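Cytochrome P450 (Picrophilus torridus, PDB 2RFB) is a haem-thiolate cytochrome P450 that probably acts as a monooxygenase, inserting one atom of molecular oxygen into a substrate. Local coordinates at residues Ile45-Met50 with Ile179-Leu184; Glu57-Ser62 with Met294-Pro299. All coordinates share one frame; numbering follows the deposited sequence.

Contact 1. Residues Ile45-Met50 with Ile179-Leu184; sequences ISFITM and IKYIML. With HEM (protoporphyrin IX containing Fe), chain G; SO4 (sulfate ion), chain F.
Phe-47 meets Leu-184 through its ring face. Methyl CD2 of Leu-184 sits squarely over the centre of the phenyl ring, 3.8 Å from the centroid and only 5° off the ring normal, a well-centred CH-pi contact. The first torsion of Leu-184 sets CG anti to the backbone N (172°), and from CG the branch CD2 lies over the ring. The aromatic partner of Phe-47 is Tyr-181: Phe-47 CE2 comes over one face of the tyrosine ring, displaced toward its rim and 3.3 Å from CZ of Tyr-181, with the two planes inclined at 57°. Tyrosine suits this place because its ring packs against Phe-47 while its hydroxyl is hydrogen-bonded to Ser-62 and to the carbonyl of Phe-58, on the helix 52-66.

Aliphatic packing completes the interface. Ile-48 CG2 lies 4.1 Å from Leu-184 CD1, and Ile-45 CD1 reaches 4.2 Å from CB of Met-183, the two side chains crossing at about a right angle. Ser-46, small enough to let the loop come close to the helix, rests its CB 3.7 Å from Leu-184 CD2.

The polar contacts involve a bound sulfate. The amide of Ser-46 donates to sulfate O3 at 2.9 Å, the ion probably coming from the crystallisation liquor. Lys-180 passes its aliphatic chain near the same ion, and its NZ forms a salt bridge with Asp-176.

The haem borders the inner side: the edge of the Phe-47 ring meets propionate carbon CGD, 3.6 Å from Phe-47 CE1, and Leu-184 CG approaches the ring methyl CMD. A loop ahead of the C-helix (52-66) that packs on the early turns of the long I-helix (175-206), beside a haem propionate, is characteristic of the P450 fold.

Contact 2. Residues Glu57-Ser62 with Met294-Pro299; sequences EFRDIS and MCLGAP. With HEM (protoporphyrin IX containing Fe), chain G.
Arg-59 holds the backbone carbonyl of Met-294 with both terminal nitrogens, end-on. NH1 donates to Met-294 O at 2.6 Å and NH2 to the same oxygen at 2.8 Å, with N-H...O angles of 149° and 137°. The oxygen lies in the guanidinium plane, where both N-H groups can point at it. NH1 has a second acceptor, haem propionate oxygen O2D at 2.8 Å (152°), so one flat cation serves loop and cofactor together and would probably help to balance the propionate charge. Arginine suits the place because its chain, extended from CG to NE, spans the distance from the helix and ends in several coplanar donors. An alanine here would probably leave the propionate without this cationic partner and Met-294 O without both donors, making the loop less firmly tied to helix 52-66.

The loop so held is the cysteine-ligand loop of the P450 family, in which Cys-295 SG binds the haem iron at 2.3 Å. Cys-295 begins a type I beta turn that ends at Ala-298, and Gly-297 is the N-cap of helix 298-315. Gly-297 CA lies 3.4 Å from haem C3C, and a side chain there would run into the porphyrin, which explains the choice of glycine.

Packing by Leu-296 covers one face of the Arg-59 guanidinium, with CB over its centre, 4.2 Å above the plane, while the two side chains slide past each other in opposite directions. The same CB lies 3.8 Å from haem C2D. Leucine suits the position because its branch also carries methyl CD2 of Leu-296 to 3.4 Å from Ser-62 OG, a hydroxyl whose polar partner is Tyr-181 on helix 175-206.

Contacts 1 and 2 lie with centres 11 Å apart, on the same side of the chain's centre, and both touch the haem. Their segments alternate along the chain, in the order 45-50, 57-62, 179-184 and 294-299. Contact 1 borders the propionate edge, with Ile-48 and Leu-184 on the I-helix side, whereas the Cys-295 loop of contact 2 lies on the other side of the porphyrin plane. Helix 52-66 joins them: Phe-47 CB packs 3.4 Å from Phe-58 CB, and Met-50 SD lies 3.5 Å from Phe-58 CD1. Phe-47 and Arg-59 meet the same propionate, so segments from well separated parts of the chain gather at one side of the cofactor.

Contact 1. Residues Ile45-Met50 with Ile179-Leu184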
loop_
_atom_site.group_PDB
_atom_site.type_symbol
_atom_site.label_atom_id
_atom_site.label_comp_id
_atom_site.label_asym_id
_atom_site.label_seq_id
_atom_site.Cartn_x
_atom_site.Cartn_y
_atom_site.Cartn_z
ATOM N N ILE A 45 4.392 -7.213 -10.360
ATOM C CA ILE A 45 3.900 -7.247 -11.754
ATOM C C ILE A 45 3.546 -5.858 -12.310
ATOM O O ILE A 45 3.460 -4.871 -11.568
ATOM C CB ILE A 45 2.636 -8.112 -11.852
ATOM C CG1 ILE A 45 1.514 -7.502 -10.992
ATOM C CG2 ILE A 45 2.962 -9.589 -11.529
ATOM C CD1 ILE A 45 0.684 -8.530 -10.248
ATOM N N SER A 46 3.277 -5.795 -13.613
ATOM C CA SER A 46 2.951 -4.538 -14.287
ATOM C C SER A 46 4.026 -3.470 -14.091
ATOM O O SER A 46 5.213 -3.782 -14.096
ATOM C CB SER A 46 1.582 -3.993 -13.869
ATOM O OG SER A 46 1.375 -2.720 -14.483
ATOM N N PHE A 47 3.617 -2.217 -13.922
ATOM C CA PHE A 47 4.560 -1.135 -14.045
ATOM C C PHE A 47 5.451 -0.910 -12.828
ATOM O O PHE A 47 6.414 -0.137 -12.907
ATOM C CB PHE A 47 3.894 0.157 -14.565
ATOM C CG PHE A 47 2.842 0.741 -13.646
ATOM C CD1 PHE A 47 3.202 1.504 -12.531
ATOM C CD2 PHE A 47 1.500 0.556 -13.908
ATOM C CE1 PHE A 47 2.228 2.031 -11.661
ATOM C CE2 PHE A 47 0.517 1.106 -13.040
ATOM C CZ PHE A 47 0.887 1.837 -11.928
ATOM N N ILE A 48 5.172 -1.595 -11.725
ATOM C CA ILE A 48 6.056 -1.527 -10.566
ATOM C C ILE A 48 7.460 -2.048 -10.854
ATOM O O ILE A 48 8.417 -1.583 -10.247
ATOM C CB ILE A 48 5.437 -2.173 -9.254
ATOM C CG1 ILE A 48 6.038 -1.534 -7.993
ATOM C CG2 ILE A 48 5.476 -3.752 -9.248
ATOM C CD1 ILE A 48 5.256 -1.910 -6.669
ATOM N N THR A 49 7.592 -2.993 -11.777
ATOM C CA THR A 49 8.882 -3.584 -12.036
ATOM C C THR A 49 9.520 -3.010 -13.313
ATOM O O THR A 49 10.458 -3.603 -13.867
ATOM C CB THR A 49 8.789 -5.128 -12.109
ATOM O OG1 THR A 49 7.874 -5.509 -13.131
ATOM C CG2 THR A 49 8.263 -5.709 -10.812
ATOM N N MET A 50 9.039 -1.846 -13.769
ATOM C CA MET A 50 9.537 -1.239 -15.009
ATOM C C MET A 50 10.376 -0.013 -14.757
ATOM O O MET A 50 10.081 0.755 -13.856
ATOM C CB MET A 50 8.380 -0.803 -15.874
ATOM C CG MET A 50 7.679 -1.926 -16.565
ATOM S SD MET A 50 6.195 -1.237 -17.284
ATOM C CE MET A 50 5.293 -2.773 -17.638
ATOM N N ILE A 179 -5.028 -6.706 -17.466
ATOM C CA ILE A 179 -5.348 -7.472 -16.254
ATOM C C ILE A 179 -4.307 -7.207 -15.177
ATOM O O ILE A 179 -4.654 -6.894 -14.012
ATOM C CB ILE A 179 -5.398 -8.980 -16.476
ATOM C CG1 ILE A 179 -6.222 -9.354 -17.723
ATOM C CG2 ILE A 179 -5.872 -9.710 -15.192
ATOM C CD1 ILE A 179 -7.709 -9.208 -17.603
ATOM N N LYS A 180 -3.032 -7.304 -15.566
ATOM C CA LYS A 180 -1.967 -7.144 -14.594
ATOM C C LYS A 180 -2.027 -5.746 -13.974
ATOM O O LYS A 180 -1.779 -5.596 -12.766
ATOM C CB LYS A 180 -0.583 -7.423 -15.191
ATOM C CG LYS A 180 -0.349 -8.848 -15.691
ATOM C CD LYS A 180 -0.646 -9.933 -14.646
ATOM C CE LYS A 180 -0.368 -11.353 -15.198
ATOM N NZ LYS A 180 0.642 -11.337 -16.320
ATOM N N TYR A 181 -2.404 -4.745 -14.773
ATOM C CA TYR A 181 -2.517 -3.343 -14.304
ATOM C C TYR A 181 -3.507 -3.267 -13.157
ATOM O O TYR A 181 -3.201 -2.748 -12.089
ATOM C CB TYR A 181 -2.985 -2.404 -15.458
ATOM C CG TYR A 181 -2.619 -0.920 -15.321
ATOM C CD1 TYR A 181 -1.698 -0.316 -16.202
ATOM C CD2 TYR A 181 -3.215 -0.120 -14.351
ATOM C CE1 TYR A 181 -1.376 1.037 -16.088
ATOM C CE2 TYR A 181 -2.899 1.258 -14.231
ATOM C CZ TYR A 181 -1.983 1.817 -15.092
ATOM O OH TYR A 181 -1.687 3.154 -14.971
ATOM N N ILE A 182 -4.689 -3.824 -13.393
ATOM C CA ILE A 182 -5.739 -3.939 -12.385
ATOM C C ILE A 182 -5.256 -4.767 -11.210
ATOM O O ILE A 182 -5.395 -4.351 -10.068
ATOM C CB ILE A 182 -6.976 -4.536 -13.047
ATOM C CG1 ILE A 182 -7.631 -3.466 -13.922
ATOM C CG2 ILE A 182 -7.960 -5.165 -12.059
ATOM C CD1 ILE A 182 -8.514 -4.080 -14.952
ATOM N N MET A 183 -4.623 -5.902 -11.480
ATOM C CA MET A 183 -4.041 -6.685 -10.402
ATOM C C MET A 183 -3.076 -5.894 -9.529
ATOM O O MET A 183 -3.086 -6.032 -8.316
ATOM C CB MET A 183 -3.376 -7.935 -10.939
ATOM C CG MET A 183 -4.351 -8.993 -11.278
ATOM S SD MET A 183 -3.514 -10.390 -12.013
ATOM C CE MET A 183 -2.657 -11.063 -10.596
ATOM N N LEU A 184 -2.248 -5.053 -10.137
ATOM C CA LEU A 184 -1.294 -4.256 -9.367
ATOM C C LEU A 184 -2.012 -3.260 -8.526
ATOM O O LEU A 184 -1.632 -3.057 -7.398
ATOM C CB LEU A 184 -0.288 -3.541 -10.262
ATOM C CG LEU A 184 0.660 -2.512 -9.652
ATOM C CD1 LEU A 184 1.489 -3.149 -8.550
ATOM C CD2 LEU A 184 1.578 -1.927 -10.760
HETATM C CHA HEM G . 3.859 1.813 -4.930
HETATM C CHB HEM G . 3.578 1.754 -0.010
HETATM C CHC HEM G . -1.345 2.016 -0.496
HETATM C CHD HEM G . -1.118 1.356 -5.327
HETATM C C1A HEM G . 4.188 1.815 -3.564
HETATM C C2A HEM G . 5.527 1.873 -3.025
HETATM C C3A HEM G . 5.413 1.855 -1.658
HETATM C C4A HEM G . 4.028 1.814 -1.360
HETATM C CMA HEM G . 6.500 1.885 -0.467
HETATM C CAA HEM G . 6.832 1.942 -3.893
HETATM C CBA HEM G . 7.400 0.537 -4.223
HETATM C CGA HEM G . 8.694 0.812 -4.938
HETATM O O1A HEM G . 9.213 1.988 -4.922
HETATM O O2A HEM G . 9.215 -0.157 -5.526
HETATM C C1B HEM G . 2.205 1.848 0.295
HETATM C C2B HEM G . 1.611 2.076 1.590
HETATM C C3B HEM G . 0.258 2.124 1.357
HETATM C C4B HEM G . 0.008 1.946 -0.022
HETATM C CMB HEM G . 2.485 2.217 2.915
HETATM C CAB HEM G . -1.098 2.302 2.203
HETATM C CBB HEM G . -1.159 2.903 3.495
HETATM C C1C HEM G . -1.824 1.957 -1.853
HETATM C C2C HEM G . -3.167 2.070 -2.467
HETATM C C3C HEM G . -3.023 1.864 -3.800
HETATM C C4C HEM G . -1.666 1.596 -4.065
HETATM C CMC HEM G . -4.604 2.364 -1.837
HETATM C CAC HEM G . -4.144 1.926 -4.913
HETATM C CBC HEM G . -4.354 0.918 -5.779
HETATM C C1D HEM G . 0.276 1.431 -5.655
HETATM C C2D HEM G . 0.840 1.316 -6.980
HETATM C C3D HEM G . 2.363 1.437 -6.793
HETATM C C4D HEM G . 2.556 1.644 -5.414
HETATM C CMD HEM G . 0.107 1.061 -8.336
HETATM C CAD HEM G . 3.561 1.391 -7.801
HETATM C CBD HEM G . 3.721 2.807 -8.397
HETATM C CGD HEM G . 4.841 2.830 -9.388
HETATM O O1D HEM G . 5.655 1.852 -9.390
HETATM O O2D HEM G . 4.925 3.814 -10.183
HETATM N NA HEM G . 3.273 1.797 -2.507
HETATM N NB HEM G . 1.179 1.800 -0.697
HETATM N NC HEM G . -0.949 1.678 -2.903
HETATM N ND HEM G . 1.336 1.625 -4.737
HETATM FE FE HEM G . 1.180 1.923 -2.794
HETATM S S SO4 F . 4.013 -8.591 -15.678
HETATM O O1 SO4 F . 5.311 -7.996 -15.325
HETATM O O2 SO4 F . 3.471 -9.404 -14.593
HETATM O O3 SO4 F . 3.081 -7.497 -16.007
HETATM O O4 SO4 F . 4.210 -9.468 -16.834
#

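Contact 2. Residues Glu57-Ser62 with Met294-Pro299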
loop_
_atom_site.group_PDB
_atom_site.type_symbol
_atom_site.label_atom_id
_atom_site.label_comp_id
_atom_site.label_asym_id
_atom_site.label_seq_id
_atom_site.Cartn_x
_atom_site.Cartn_y
_atom_site.Cartn_z
ATOM N N GLU A 57 5.013 5.804 -19.194
ATOM C CA GLU A 57 3.978 5.516 -20.164
ATOM C C GLU A 57 2.870 4.738 -19.483
ATOM O O GLU A 57 1.712 5.115 -19.575
ATOM C CB GLU A 57 4.531 4.763 -21.386
ATOM C CG GLU A 57 5.538 5.556 -22.201
ATOM C CD GLU A 57 6.007 4.837 -23.473
ATOM O OE1 GLU A 57 5.251 3.956 -23.966
ATOM O OE2 GLU A 57 7.110 5.180 -23.991
ATOM N N PHE A 58 3.228 3.680 -18.770
ATOM C CA PHE A 58 2.234 2.891 -18.032
ATOM C C PHE A 58 1.579 3.689 -16.918
ATOM O O PHE A 58 0.374 3.778 -16.875
ATOM C CB PHE A 58 2.844 1.602 -17.493
ATOM C CG PHE A 58 2.888 0.495 -18.496
ATOM C CD1 PHE A 58 3.958 0.383 -19.391
ATOM C CD2 PHE A 58 1.880 -0.445 -18.556
ATOM C CE1 PHE A 58 4.004 -0.646 -20.339
ATOM C CE2 PHE A 58 1.921 -1.481 -19.500
ATOM C CZ PHE A 58 2.979 -1.581 -20.390
ATOM N N ARG A 59 2.354 4.298 -16.027
ATOM C CA ARG A 59 1.734 5.031 -14.902
ATOM C C ARG A 59 0.786 6.195 -15.323
ATOM O O ARG A 59 -0.220 6.424 -14.649
ATOM C CB ARG A 59 2.803 5.461 -13.878
ATOM C CG ARG A 59 2.274 6.105 -12.617
ATOM C CD ARG A 59 3.436 6.572 -11.745
ATOM N NE ARG A 59 3.028 7.420 -10.622
ATOM C CZ ARG A 59 3.348 7.215 -9.343
ATOM N NH1 ARG A 59 4.092 6.170 -8.968
ATOM N NH2 ARG A 59 2.937 8.083 -8.424
ATOM N N ASP A 60 1.081 6.891 -16.430
ATOM C CA ASP A 60 0.248 8.039 -16.896
ATOM C C ASP A 60 -1.217 7.666 -17.235
ATOM O O ASP A 60 -2.143 8.482 -17.084
ATOM C CB ASP A 60 0.872 8.761 -18.116
ATOM C CG ASP A 60 2.136 9.605 -17.766
ATOM O OD1 ASP A 60 2.879 9.979 -18.711
ATOM O OD2 ASP A 60 2.400 9.913 -16.577
ATOM N N ILE A 61 -1.415 6.439 -17.713
ATOM C CA ILE A 61 -2.737 5.955 -18.031
ATOM C C ILE A 61 -3.682 6.166 -16.849
ATOM O O ILE A 61 -4.808 6.563 -17.052
ATOM C CB ILE A 61 -2.685 4.468 -18.463
ATOM C CG1 ILE A 61 -1.823 4.325 -19.735
ATOM C CG2 ILE A 61 -4.101 3.849 -18.584
ATOM C CD1 ILE A 61 -1.358 2.885 -20.036
ATOM N N SER A 62 -3.225 5.952 -15.621
ATOM C CA SER A 62 -4.132 6.058 -14.470
ATOM C C SER A 62 -3.814 7.211 -13.505
ATOM O O SER A 62 -4.662 7.588 -12.669
ATOM C CB SER A 62 -4.144 4.754 -13.672
ATOM O OG SER A 62 -2.885 4.511 -13.098
ATOM N N MET A 294 7.106 6.502 -6.315
ATOM C CA MET A 294 6.326 6.909 -5.158
ATOM C C MET A 294 4.865 6.415 -5.321
ATOM O O MET A 294 4.249 6.613 -6.377
ATOM C CB MET A 294 6.352 8.444 -4.983
ATOM C CG MET A 294 6.030 8.768 -3.535
ATOM S SD MET A 294 6.375 10.421 -2.976
ATOM C CE MET A 294 5.237 11.471 -3.917
ATOM N N CYS A 295 4.330 5.801 -4.272
ATOM C CA CYS A 295 2.974 5.177 -4.248
ATOM C C CYS A 295 1.920 5.938 -5.042
ATOM O O CYS A 295 1.581 7.066 -4.698
ATOM C CB CYS A 295 2.441 5.027 -2.809
ATOM S SG CYS A 295 0.801 4.216 -2.664
ATOM N N LEU A 296 1.431 5.301 -6.094
ATOM C CA LEU A 296 0.355 5.802 -6.884
ATOM C C LEU A 296 -0.909 5.993 -6.035
ATOM O O LEU A 296 -1.636 6.959 -6.251
ATOM C CB LEU A 296 0.090 4.843 -8.055
ATOM C CG LEU A 296 -1.064 5.227 -8.971
ATOM C CD1 LEU A 296 -0.897 6.655 -9.440
ATOM C CD2 LEU A 296 -1.162 4.315 -10.186
ATOM N N GLY A 297 -1.167 5.098 -5.086
ATOM C CA GLY A 297 -2.381 5.185 -4.263
ATOM C C GLY A 297 -2.296 6.005 -2.973
ATOM O O GLY A 297 -3.204 5.959 -2.135
ATOM N N ALA A 298 -1.218 6.760 -2.788
ATOM C CA ALA A 298 -1.046 7.522 -1.555
ATOM C C ALA A 298 -2.223 8.454 -1.200
ATOM O O ALA A 298 -2.629 8.459 -0.048
ATOM C CB ALA A 298 0.327 8.290 -1.540
ATOM N N PRO A 299 -2.715 9.319 -2.139
ATOM C CA PRO A 299 -3.941 10.094 -1.851
ATOM C C PRO A 299 -5.151 9.255 -1.513
ATOM O O PRO A 299 -5.910 9.642 -0.654
ATOM C CB PRO A 299 -4.199 10.869 -3.150
ATOM C CG PRO A 299 -2.896 10.996 -3.743
ATOM C CD PRO A 299 -2.130 9.743 -3.430
HETATM C CHA HEM G . 3.859 1.813 -4.930
HETATM C CHB HEM G . 3.578 1.754 -0.010
HETATM C CHC HEM G . -1.345 2.016 -0.496
HETATM C CHD HEM G . -1.118 1.356 -5.327
HETATM C C1A HEM G . 4.188 1.815 -3.564
HETATM C C2A HEM G . 5.527 1.873 -3.025
HETATM C C3A HEM G . 5.413 1.855 -1.658
HETATM C C4A HEM G . 4.028 1.814 -1.360
HETATM C CMA HEM G . 6.500 1.885 -0.467
HETATM C CAA HEM G . 6.832 1.942 -3.893
HETATM C CBA HEM G . 7.400 0.537 -4.223
HETATM C CGA HEM G . 8.694 0.812 -4.938
HETATM O O1A HEM G . 9.213 1.988 -4.922
HETATM O O2A HEM G . 9.215 -0.157 -5.526
HETATM C C1B HEM G . 2.205 1.848 0.295
HETATM C C2B HEM G . 1.611 2.076 1.590
HETATM C C3B HEM G . 0.258 2.124 1.357
HETATM C C4B HEM G . 0.008 1.946 -0.022
HETATM C CMB HEM G . 2.485 2.217 2.915
HETATM C CAB HEM G . -1.098 2.302 2.203
HETATM C CBB HEM G . -1.159 2.903 3.495
HETATM C C1C HEM G . -1.824 1.957 -1.853
HETATM C C2C HEM G . -3.167 2.070 -2.467
HETATM C C3C HEM G . -3.023 1.864 -3.800
HETATM C C4C HEM G . -1.666 1.596 -4.065
HETATM C CMC HEM G . -4.604 2.364 -1.837
HETATM C CAC HEM G . -4.144 1.926 -4.913
HETATM C CBC HEM G . -4.354 0.918 -5.779
HETATM C C1D HEM G . 0.276 1.431 -5.655
HETATM C C2D HEM G . 0.840 1.316 -6.980
HETATM C C3D HEM G . 2.363 1.437 -6.793
HETATM C C4D HEM G . 2.556 1.644 -5.414
HETATM C CMD HEM G . 0.107 1.061 -8.336
HETATM C CAD HEM G . 3.561 1.391 -7.801
HETATM C CBD HEM G . 3.721 2.807 -8.397
HETATM C CGD HEM G . 4.841 2.830 -9.388
HETATM O O1D HEM G . 5.655 1.852 -9.390
HETATM O O2D HEM G . 4.925 3.814 -10.183
HETATM N NA HEM G . 3.273 1.797 -2.507
HETATM N NB HEM G . 1.179 1.800 -0.697
HETATM N NC HEM G . -0.949 1.678 -2.903
HETATM N ND HEM G . 1.336 1.625 -4.737
HETATM FE FE HEM G . 1.180 1.923 -2.794
#